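Local atomic coordinates of citryl-spermidine/3,4-dihydroxybenzoyl-citryl-spermidine:spermidine ligase (Bacillus anthracis, PDB entry 3TO3), a protein that catalyses the ATP-dependent condensation of spermidine with citryl-spermidine intermediates, a step in the biosynthesis of the siderophore petrobactin in Bacillus anthracis. Residues Ile244-Trp249 with Gly364-Ile369; Leu436-Gln441 with Gln505-Asp510; Leu512-Val517 with Pro565-Glu570. All blocks are in the same frame, centred on the assembly; numbering follows the deposited sequence. Where two conformers were deposited one is given.

Contact 1 (Ile244-Trp249 with Gly364-Ile369); sequences IPVHPW and GSLGCI
Pro245 and Cys368 meet at the tightest point between Ile244-Trp249 and Gly364-Ile369. The sulfur SG of Cys368 lies 3.4 Å from Pro245 CG and 3.8 Å from Pro245 CD, so it sits against the CG-CD side of the pyrrolidine ring. It gets there because SG is anti to the backbone N of Cys368 (chi1 176°), which extends the thiol toward the proline. The CB of the same cysteine also faces a methyl of Ile244, with CG2 of Ile244 and CB of Cys368 4.1 Å apart. Further along, Val246 and Leu366 cross at a slant and touch through one branch each, CG2 of Val246 to CD1 of Leu366 at 3.7 Å.

No direct hydrogen bond joins the two backbones. A water bridges them instead, donating to Pro245 O and Gly367 O, each at 2.8 Å. Beyond the strand, His247 is the N-cap of helix 248-258: its ND1 accepts from Trp249 N at 2.8 Å, with the donor only 5° out of the imidazole plane.

The contact thus packs two sheets of the IucA/IucC region together. Strand 241-246 is the edge of a three-stranded antiparallel sheet and bonds to strand 192-197, whereas strand 367-371 runs between strands 297-306 and 345-355 of the large mixed sheet.

Contact 2 (Leu436-Gln441 with Gln505-Asp510); sequences LESHGQ and QEMVLD. With ATP (adenosine-5'-triphosphate), chain E.
The carbonyl oxygen of Leu436 is approached from two directions, by the side chain of Met507 across the contact and by the hydroxyl of Ser438 in its own segment. Ser438 OG donates a weak hydrogen bond to Leu436 O at 3.4 Å, linking the serine back to the carbonyl two residues earlier. Met507, a selenomethionine here, brings its CG to within 3.5 Å of Leu436 O. Ser438 OG also lies 3.5 Å from Met507 O and 4.0 Å from Met507 CG, so the serine tip is placed between its own loop and the helix.

Met507 has the largest share of the buried surface, well ahead of any other residue. Its CG is anti to the backbone N (chi1 -168°), which sends the chain out to the loop, and bends at chi2 and chi3 then fold the selenium along it, leaving SE 3.9 Å from Glu437 CA. Glu437 starts away from the helix, and its carboxylate runs toward the magnesium side of the site, the side chain being about 6 Å from the ion. The helix therefore packs against the backbone of this loop more than against its side chains.

The far end of the loop belongs to the nucleotide pocket. Gly440 N is 3.6 Å from adenine N1 of ATP, and Gln441 CB is 3.6 Å from ATP N3. Gln441 also belongs to the magnesium site, together with Asn442 and Asp459.

The loop joins strand 434-435 to strand 443-448. Helix 502-528 backs it on one side, and helix 410-432 lies beside both, its Val425 touching Ser438 and its Val429 touching Val508.

Contact 3 (Leu512-Val517 with Pro565-Glu570); sequences LFLFNV and PTFYAE
Leu514 and Phe515 supply most of the helix surface buried against Pro565-Glu570, and the two methyls of Leu514 have different tasks. With CG anti to the backbone N (chi1 -169°), the leucine carries CD1 out to the strand, 3.7 Å from Ala569 CB and 4.1 Å from Phe567 CZ; the leucine and the phenylalanine slant past one another. CD2 turns back over the Phe515 ring and sits 3.4 Å above its plane, close to the centre, a CH-pi arrangement within the helix that covers one ring face.

Phe515 meets the strand at its rim. Its CZ is 4.1 Å from Glu570 O, which lies near the ring plane, so the carbonyl faces the ring edge. That oxygen is the closest approach of Glu570, whose carboxylate leads away and forms a salt bridge with Arg575.

The helix has a wider pi-type turn here, seen in the bond from Val517 N to Leu512 O at 2.9 Å, which spans five residues. In the same turn Asn516 is bonded to Ser438 O and to the hydroxyl of Tyr391, an ATP-binding residue.

The axes of the helix and strand segments pass 10.3 Å apart at 41°, room for one layer of side chains. Strand 566-570 pairs antiparallel with strand 585-589 and covers one side of helix 502-528, while Leu512, Phe513 and Val517 of that helix pack on helix 410-432.

Overall arrangement
Contacts 2 and 3 form one neighbourhood, their centres about 8 Å apart, because both use helix 502-528; the probable hydrogen bond from Leu514 N to Leu509 O (2.8 Å) runs between them. Contact 1 stands apart in the IucA/IucC range, its centre about 28 Å from that of contact 2 and about 34 Å from that of contact 3, which lies on the opposite side of the chain's centre. Contacts 1 and 3 are buried and essentially apolar, the first between two sheets and relayed by a water, the second between helix and strand. Contact 2 is only partly buried and mixes carbonyl, hydroxyl and selenium contacts, and its loop continues to the nucleotide at Gly440 and Gln441.

Contact 1 (Ile244-Trp249 with Gly364-Ile369)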
loop_
_atom_site.group_PDB
_atom_site.type_symbol
_atom_site.label_atom_id
_atom_site.label_comp_id
_atom_site.label_asym_id
_atom_site.label_seq_id
_atom_site.Cartn_x
_atom_site.Cartn_y
_atom_site.Cartn_z
ATOM N N ILE B 244 17.650 -19.906 0.746
ATOM C CA ILE B 244 17.643 -18.541 1.257
ATOM C C ILE B 244 16.679 -18.421 2.427
ATOM O O ILE B 244 15.529 -18.861 2.353
ATOM C CB ILE B 244 17.115 -17.614 0.146
ATOM C CG1 ILE B 244 17.730 -17.998 -1.214
ATOM C CG2 ILE B 244 17.305 -16.158 0.507
ATOM C CD1 ILE B 244 17.455 -16.983 -2.289
ATOM N N PRO B 245 17.131 -17.775 3.505
ATOM C CA PRO B 245 16.254 -17.471 4.637
ATOM C C PRO B 245 15.395 -16.213 4.327
ATOM O O PRO B 245 15.911 -15.283 3.718
ATOM C CB PRO B 245 17.233 -17.277 5.789
ATOM C CG PRO B 245 18.489 -16.806 5.137
ATOM C CD PRO B 245 18.513 -17.314 3.714
ATOM N N VAL B 246 14.135 -16.186 4.761
ATOM C CA VAL B 246 13.225 -15.109 4.430
ATOM C C VAL B 246 12.567 -14.624 5.712
ATOM O O VAL B 246 12.189 -15.427 6.570
ATOM C CB VAL B 246 12.129 -15.614 3.473
ATOM C CG1 VAL B 246 11.215 -14.487 3.048
ATOM C CG2 VAL B 246 12.756 -16.292 2.263
ATOM N N HIS B 247 12.448 -13.308 5.864
ATOM C CA HIS B 247 11.716 -12.764 7.003
ATOM C C HIS B 247 10.290 -13.287 6.928
ATOM O O HIS B 247 9.693 -13.248 5.883
ATOM C CB HIS B 247 11.721 -11.253 6.918
ATOM C CG HIS B 247 11.234 -10.575 8.151
ATOM N ND1 HIS B 247 9.953 -10.737 8.634
ATOM C CD2 HIS B 247 11.858 -9.723 9.001
ATOM C CE1 HIS B 247 9.815 -10.024 9.739
ATOM N NE2 HIS B 247 10.955 -9.401 9.984
ATOM N N PRO B 248 9.734 -13.771 8.038
ATOM C CA PRO B 248 8.369 -14.306 7.938
ATOM C C PRO B 248 7.336 -13.254 7.528
ATOM O O PRO B 248 6.351 -13.660 6.916
ATOM C CB PRO B 248 8.076 -14.844 9.355
ATOM C CG PRO B 248 9.010 -14.080 10.265
ATOM C CD PRO B 248 10.227 -13.707 9.429
ATOM N N TRP B 249 7.543 -11.964 7.812
ATOM C CA TRP B 249 6.583 -10.940 7.305
ATOM C C TRP B 249 6.711 -10.837 5.799
ATOM O O TRP B 249 5.717 -10.694 5.084
ATOM C CB TRP B 249 6.778 -9.522 7.890
ATOM C CG TRP B 249 5.717 -8.530 7.464
ATOM C CD1 TRP B 249 4.585 -8.200 8.155
ATOM C CD2 TRP B 249 5.681 -7.751 6.248
ATOM N NE1 TRP B 249 3.863 -7.269 7.462
ATOM C CE2 TRP B 249 4.504 -6.976 6.288
ATOM C CE3 TRP B 249 6.546 -7.617 5.145
ATOM C CZ2 TRP B 249 4.142 -6.092 5.258
ATOM C CZ3 TRP B 249 6.199 -6.724 4.119
ATOM C CH2 TRP B 249 5.001 -5.982 4.185
ATOM N N GLY B 364 14.771 -6.627 -5.709
ATOM C CA GLY B 364 15.378 -6.611 -4.385
ATOM C C GLY B 364 14.656 -7.310 -3.255
ATOM O O GLY B 364 15.056 -7.237 -2.082
ATOM N N SER B 365 13.591 -8.006 -3.613
ATOM C CA SER B 365 12.647 -8.520 -2.631
ATOM C C SER B 365 13.000 -9.837 -1.980
ATOM O O SER B 365 12.364 -10.212 -1.009
ATOM C CB SER B 365 11.261 -8.638 -3.275
ATOM O OG SER B 365 10.707 -7.337 -3.399
ATOM N N LEU B 366 13.916 -10.603 -2.560
ATOM C CA LEU B 366 14.327 -11.826 -1.902
ATOM C C LEU B 366 15.852 -11.963 -1.879
ATOM O O LEU B 366 16.445 -12.514 -2.792
ATOM C CB LEU B 366 13.711 -12.942 -2.737
ATOM C CG LEU B 366 13.582 -14.331 -2.181
ATOM C CD1 LEU B 366 12.992 -14.253 -0.830
ATOM C CD2 LEU B 366 12.664 -15.023 -3.142
ATOM N N GLY B 367 16.460 -11.705 -0.747
ATOM C CA GLY B 367 17.891 -11.609 -0.730
ATOM C C GLY B 367 18.321 -11.744 0.692
ATOM O O GLY B 367 17.559 -11.435 1.590
ATOM N N CYS B 368 19.556 -12.176 0.896
ATOM C CA CYS B 368 20.085 -12.340 2.224
ATOM C C CYS B 368 21.571 -12.032 2.282
ATOM O O CYS B 368 22.329 -12.475 1.426
ATOM C CB CYS B 368 19.820 -13.777 2.692
ATOM S SG CYS B 368 20.533 -14.174 4.315
ATOM N N ILE B 369 21.998 -11.329 3.327
ATOM C CA ILE B 369 23.419 -11.181 3.630
ATOM C C ILE B 369 23.688 -11.607 5.068
ATOM O O ILE B 369 22.992 -11.179 5.981
ATOM C CB ILE B 369 23.893 -9.736 3.484
ATOM C CG1 ILE B 369 23.829 -9.286 2.036
ATOM C CG2 ILE B 369 25.323 -9.589 4.036
ATOM C CD1 ILE B 369 23.708 -7.762 1.858
HETATM O O HOH W 1 15.302 -13.077 2.045
#

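Contact 2 (Leu436-Gln441 with Gln505-Asp510)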
loop_
_atom_site.group_PDB
_atom_site.type_symbol
_atom_site.label_atom_id
_atom_site.label_comp_id
_atom_site.label_asym_id
_atom_site.label_seq_id
_atom_site.Cartn_x
_atom_site.Cartn_y
_atom_site.Cartn_z
ATOM N N LEU B 436 33.759 4.919 4.695
ATOM C CA LEU B 436 32.668 4.075 5.127
ATOM C C LEU B 436 31.567 5.034 5.477
ATOM O O LEU B 436 31.845 6.165 5.886
ATOM C CB LEU B 436 33.087 3.269 6.353
ATOM C CG LEU B 436 34.328 2.418 6.038
ATOM C CD1 LEU B 436 34.830 1.689 7.257
ATOM C CD2 LEU B 436 34.000 1.445 4.914
ATOM N N GLU B 437 30.324 4.591 5.336
ATOM C CA GLU B 437 29.229 5.443 5.717
ATOM C C GLU B 437 29.228 5.368 7.244
ATOM O O GLU B 437 29.026 4.337 7.869
ATOM C CB GLU B 437 27.937 4.880 5.168
ATOM C CG GLU B 437 26.851 5.895 4.918
ATOM C CD GLU B 437 25.507 5.226 4.610
ATOM O OE1 GLU B 437 24.502 5.956 4.468
ATOM O OE2 GLU B 437 25.457 3.971 4.521
ATOM N N SER B 438 29.486 6.528 7.800
ATOM C CA SER B 438 29.825 6.799 9.187
ATOM C C SER B 438 28.680 7.278 10.078
ATOM O O SER B 438 28.930 7.937 11.085
ATOM C CB SER B 438 31.118 7.606 9.328
ATOM O OG SER B 438 31.287 8.513 8.243
ATOM N N HIS B 439 27.439 7.086 9.647
ATOM C CA HIS B 439 26.323 7.560 10.459
ATOM C C HIS B 439 26.258 6.738 11.761
ATOM O O HIS B 439 27.044 5.803 11.972
ATOM C CB HIS B 439 24.993 7.429 9.712
ATOM C CG HIS B 439 24.909 8.204 8.423
ATOM N ND1 HIS B 439 24.702 7.594 7.204
ATOM C CD2 HIS B 439 24.933 9.537 8.170
ATOM C CE1 HIS B 439 24.626 8.510 6.253
ATOM N NE2 HIS B 439 24.755 9.699 6.812
ATOM N N GLY B 440 25.319 7.081 12.636
ATOM C CA GLY B 440 25.262 6.471 13.953
ATOM C C GLY B 440 24.956 4.984 14.018
ATOM O O GLY B 440 25.432 4.290 14.925
ATOM N N GLN B 441 24.174 4.491 13.064
ATOM C CA GLN B 441 23.704 3.117 13.114
ATOM C C GLN B 441 24.720 2.141 12.502
ATOM O O GLN B 441 24.548 0.923 12.584
ATOM C CB GLN B 441 22.338 3.005 12.421
ATOM C CG GLN B 441 21.362 2.024 13.097
ATOM C CD GLN B 441 21.303 0.652 12.404
ATOM O OE1 GLN B 441 21.623 0.532 11.216
ATOM N NE2 GLN B 441 20.891 -0.383 13.148
ATOM N N GLN B 505 35.679 14.429 1.823
ATOM C CA GLN B 505 35.405 15.480 2.775
ATOM C C GLN B 505 33.933 15.429 3.176
ATOM O O GLN B 505 33.603 15.481 4.350
ATOM C CB GLN B 505 35.755 16.821 2.172
ATOM C CG GLN B 505 35.354 18.007 2.992
ATOM C CD GLN B 505 35.020 19.154 2.079
ATOM O OE1 GLN B 505 34.234 18.992 1.151
ATOM N NE2 GLN B 505 35.649 20.300 2.296
ATOM N N GLU B 506 33.034 15.302 2.216
ATOM C CA GLU B 506 31.632 15.284 2.597
ATOM C C GLU B 506 31.245 14.099 3.490
ATOM O O GLU B 506 30.441 14.266 4.401
ATOM C CB GLU B 506 30.736 15.404 1.381
ATOM C CG GLU B 506 30.902 16.740 0.668
ATOM C CD GLU B 506 30.484 16.670 -0.807
ATOM O OE1 GLU B 506 30.128 15.561 -1.293
ATOM O OE2 GLU B 506 30.516 17.723 -1.477
HETATM N N MSE B 507 31.820 12.918 3.275
HETATM C CA MSE B 507 31.481 11.783 4.132
HETATM C C MSE B 507 31.917 12.020 5.581
HETATM O O MSE B 507 31.257 11.583 6.536
HETATM C CB MSE B 507 32.070 10.473 3.616
HETATM C CG MSE B 507 31.501 9.223 4.312
HETATM SE SE MSE B 507 29.658 8.813 3.742
HETATM C CE MSE B 507 30.091 7.842 2.084
ATOM N N VAL B 508 33.035 12.709 5.757
ATOM C CA VAL B 508 33.455 13.052 7.098
ATOM C C VAL B 508 32.581 14.166 7.772
ATOM O O VAL B 508 32.066 13.991 8.893
ATOM C CB VAL B 508 34.957 13.386 7.145
ATOM C CG1 VAL B 508 35.327 13.939 8.512
ATOM C CG2 VAL B 508 35.812 12.113 6.807
ATOM N N LEU B 509 32.425 15.297 7.088
ATOM C CA LEU B 509 31.737 16.440 7.659
ATOM C C LEU B 509 30.261 16.116 7.834
ATOM O O LEU B 509 29.701 16.333 8.911
ATOM C CB LEU B 509 31.905 17.705 6.797
ATOM C CG LEU B 509 33.354 18.175 6.694
ATOM C CD1 LEU B 509 33.397 19.512 5.934
ATOM C CD2 LEU B 509 34.021 18.282 8.074
ATOM N N ASP B 510 29.658 15.603 6.767
ATOM C CA ASP B 510 28.225 15.357 6.681
ATOM C C ASP B 510 27.773 14.085 7.392
ATOM O O ASP B 510 26.836 14.092 8.161
ATOM C CB ASP B 510 27.834 15.273 5.201
ATOM C CG ASP B 510 26.444 15.796 4.921
ATOM O OD1 ASP B 510 26.031 16.759 5.577
ATOM O OD2 ASP B 510 25.769 15.261 4.017
HETATM P PB ATP E . 20.247 -1.309 7.660
HETATM O O1B ATP E . 19.194 -2.382 7.546
HETATM O O2B ATP E . 20.775 -0.973 6.290
HETATM O O3B ATP E . 21.400 -1.801 8.609
HETATM P PA ATP E . 18.502 0.776 7.669
HETATM O O1A ATP E . 17.691 -0.157 6.792
HETATM O O2A ATP E . 19.075 1.959 6.896
HETATM O O3A ATP E . 19.671 -0.014 8.321
HETATM O "O5'" ATP E . 17.542 1.297 8.797
HETATM C "C5'" ATP E . 18.028 1.628 10.045
HETATM C "C4'" ATP E . 17.194 2.440 10.863
HETATM O "O4'" ATP E . 18.001 3.083 11.907
HETATM C "C3'" ATP E . 16.596 3.540 10.072
HETATM O "O3'" ATP E . 15.224 3.463 10.120
HETATM C "C2'" ATP E . 17.084 4.776 10.710
HETATM O "O2'" ATP E . 16.124 5.746 10.693
HETATM C "C1'" ATP E . 17.380 4.318 12.097
HETATM N N9 ATP E . 18.177 5.214 12.892
HETATM C C8 ATP E . 17.842 5.622 14.129
HETATM N N7 ATP E . 18.808 6.441 14.567
HETATM C C5 ATP E . 19.765 6.554 13.619
HETATM C C6 ATP E . 20.974 7.262 13.552
HETATM N N6 ATP E . 21.380 8.074 14.665
HETATM N N1 ATP E . 21.732 7.166 12.436
HETATM C C2 ATP E . 21.332 6.400 11.400
HETATM N N3 ATP E . 20.171 5.707 11.433
HETATM C C4 ATP E . 19.367 5.763 12.528
#

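Contact 3 (Leu512-Val517 with Pro565-Glu570)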
loop_
_atom_site.group_PDB
_atom_site.type_symbol
_atom_site.label_atom_id
_atom_site.label_comp_id
_atom_site.label_asym_id
_atom_site.label_seq_id
_atom_site.Cartn_x
_atom_site.Cartn_y
_atom_site.Cartn_z
ATOM N N LEU B 512 29.744 11.458 9.314
ATOM C CA LEU B 512 30.321 11.286 10.647
ATOM C C LEU B 512 29.923 12.379 11.654
ATOM O O LEU B 512 29.557 12.063 12.790
ATOM C CB LEU B 512 31.849 11.179 10.572
ATOM C CG LEU B 512 32.567 10.860 11.888
ATOM C CD1 LEU B 512 32.171 9.475 12.491
ATOM C CD2 LEU B 512 34.089 10.952 11.677
ATOM N N PHE B 513 29.998 13.643 11.239
ATOM C CA PHE B 513 29.904 14.779 12.169
ATOM C C PHE B 513 28.518 15.383 12.222
ATOM O O PHE B 513 27.828 15.211 13.197
ATOM C CB PHE B 513 30.955 15.851 11.861
ATOM C CG PHE B 513 32.349 15.464 12.297
ATOM C CD1 PHE B 513 32.541 14.693 13.426
ATOM C CD2 PHE B 513 33.452 15.846 11.570
ATOM C CE1 PHE B 513 33.807 14.326 13.840
ATOM C CE2 PHE B 513 34.711 15.473 11.965
ATOM C CZ PHE B 513 34.896 14.707 13.106
ATOM N N LEU B 514 28.108 16.043 11.149
ATOM C CA LEU B 514 26.834 16.724 11.102
ATOM C C LEU B 514 25.649 15.839 11.532
ATOM O O LEU B 514 24.902 16.227 12.408
ATOM C CB LEU B 514 26.618 17.352 9.712
ATOM C CG LEU B 514 25.454 18.339 9.538
ATOM C CD1 LEU B 514 25.606 19.175 8.262
ATOM C CD2 LEU B 514 24.145 17.593 9.491
ATOM N N PHE B 515 25.468 14.663 10.941
ATOM C CA PHE B 515 24.289 13.832 11.278
ATOM C C PHE B 515 24.499 12.837 12.411
ATOM O O PHE B 515 23.577 12.124 12.770
ATOM C CB PHE B 515 23.754 13.046 10.059
ATOM C CG PHE B 515 23.167 13.916 8.995
ATOM C CD1 PHE B 515 22.068 14.724 9.268
ATOM C CD2 PHE B 515 23.729 13.946 7.708
ATOM C CE1 PHE B 515 21.535 15.555 8.277
ATOM C CE2 PHE B 515 23.198 14.768 6.704
ATOM C CZ PHE B 515 22.105 15.575 6.987
ATOM N N ASN B 516 25.714 12.739 12.934
ATOM C CA ASN B 516 25.961 11.739 13.943
ATOM C C ASN B 516 26.669 12.280 15.210
ATOM O O ASN B 516 26.012 12.536 16.208
ATOM C CB ASN B 516 26.747 10.634 13.254
ATOM C CG ASN B 516 27.185 9.561 14.173
ATOM O OD1 ASN B 516 26.601 9.360 15.229
ATOM N ND2 ASN B 516 28.226 8.832 13.770
ATOM N N VAL B 517 27.965 12.569 15.122
ATOM C CA VAL B 517 28.763 12.931 16.294
ATOM C C VAL B 517 28.309 14.274 16.838
ATOM O O VAL B 517 28.454 14.551 18.013
ATOM C CB VAL B 517 30.297 12.935 15.976
ATOM C CG1 VAL B 517 31.067 13.694 16.989
ATOM C CG2 VAL B 517 30.852 11.520 15.874
ATOM N N PRO B 565 35.772 26.462 5.763
ATOM C CA PRO B 565 34.818 27.337 6.456
ATOM C C PRO B 565 33.379 26.889 6.256
ATOM O O PRO B 565 32.608 26.854 7.213
ATOM C CB PRO B 565 35.035 28.695 5.787
ATOM C CG PRO B 565 36.474 28.640 5.291
ATOM C CD PRO B 565 36.672 27.203 4.865
ATOM N N THR B 566 33.031 26.548 5.021
ATOM C CA THR B 566 31.679 26.130 4.698
ATOM C C THR B 566 31.760 24.921 3.778
ATOM O O THR B 566 32.769 24.722 3.099
ATOM C CB THR B 566 30.886 27.255 3.991
ATOM O OG1 THR B 566 31.458 27.491 2.717
ATOM C CG2 THR B 566 30.943 28.583 4.776
ATOM N N PHE B 567 30.721 24.089 3.788
ATOM C CA PHE B 567 30.616 23.023 2.809
ATOM C C PHE B 567 29.155 22.699 2.541
ATOM O O PHE B 567 28.265 23.239 3.202
ATOM C CB PHE B 567 31.328 21.767 3.284
ATOM C CG PHE B 567 30.543 20.988 4.285
ATOM C CD1 PHE B 567 29.831 19.867 3.903
ATOM C CD2 PHE B 567 30.504 21.388 5.604
ATOM C CE1 PHE B 567 29.090 19.148 4.831
ATOM C CE2 PHE B 567 29.776 20.677 6.537
ATOM C CZ PHE B 567 29.065 19.555 6.143
ATOM N N TYR B 568 28.935 21.786 1.596
ATOM C CA TYR B 568 27.602 21.456 1.100
ATOM C C TYR B 568 27.113 20.161 1.713
ATOM O O TYR B 568 27.636 19.103 1.434
ATOM C CB TYR B 568 27.592 21.361 -0.437
ATOM C CG TYR B 568 27.504 22.713 -1.119
ATOM C CD1 TYR B 568 26.784 23.747 -0.538
ATOM C CD2 TYR B 568 28.147 22.968 -2.334
ATOM C CE1 TYR B 568 26.689 25.004 -1.138
ATOM C CE2 TYR B 568 28.054 24.233 -2.952
ATOM C CZ TYR B 568 27.322 25.250 -2.333
ATOM O OH TYR B 568 27.201 26.514 -2.893
ATOM N N ALA B 569 26.108 20.284 2.569
ATOM C CA ALA B 569 25.416 19.164 3.198
ATOM C C ALA B 569 24.127 18.748 2.435
ATOM O O ALA B 569 23.404 19.580 1.910
ATOM C CB ALA B 569 25.062 19.542 4.594
ATOM N N GLU B 570 23.855 17.453 2.412
ATOM C CA GLU B 570 22.654 16.894 1.827
ATOM C C GLU B 570 21.421 17.533 2.408
ATOM O O GLU B 570 21.334 17.687 3.607
ATOM C CB GLU B 570 22.580 15.401 2.150
ATOM C CG GLU B 570 23.548 14.532 1.382
ATOM C CD GLU B 570 23.299 14.555 -0.116
ATOM O OE1 GLU B 570 22.114 14.496 -0.526
ATOM O OE2 GLU B 570 24.289 14.636 -0.888
#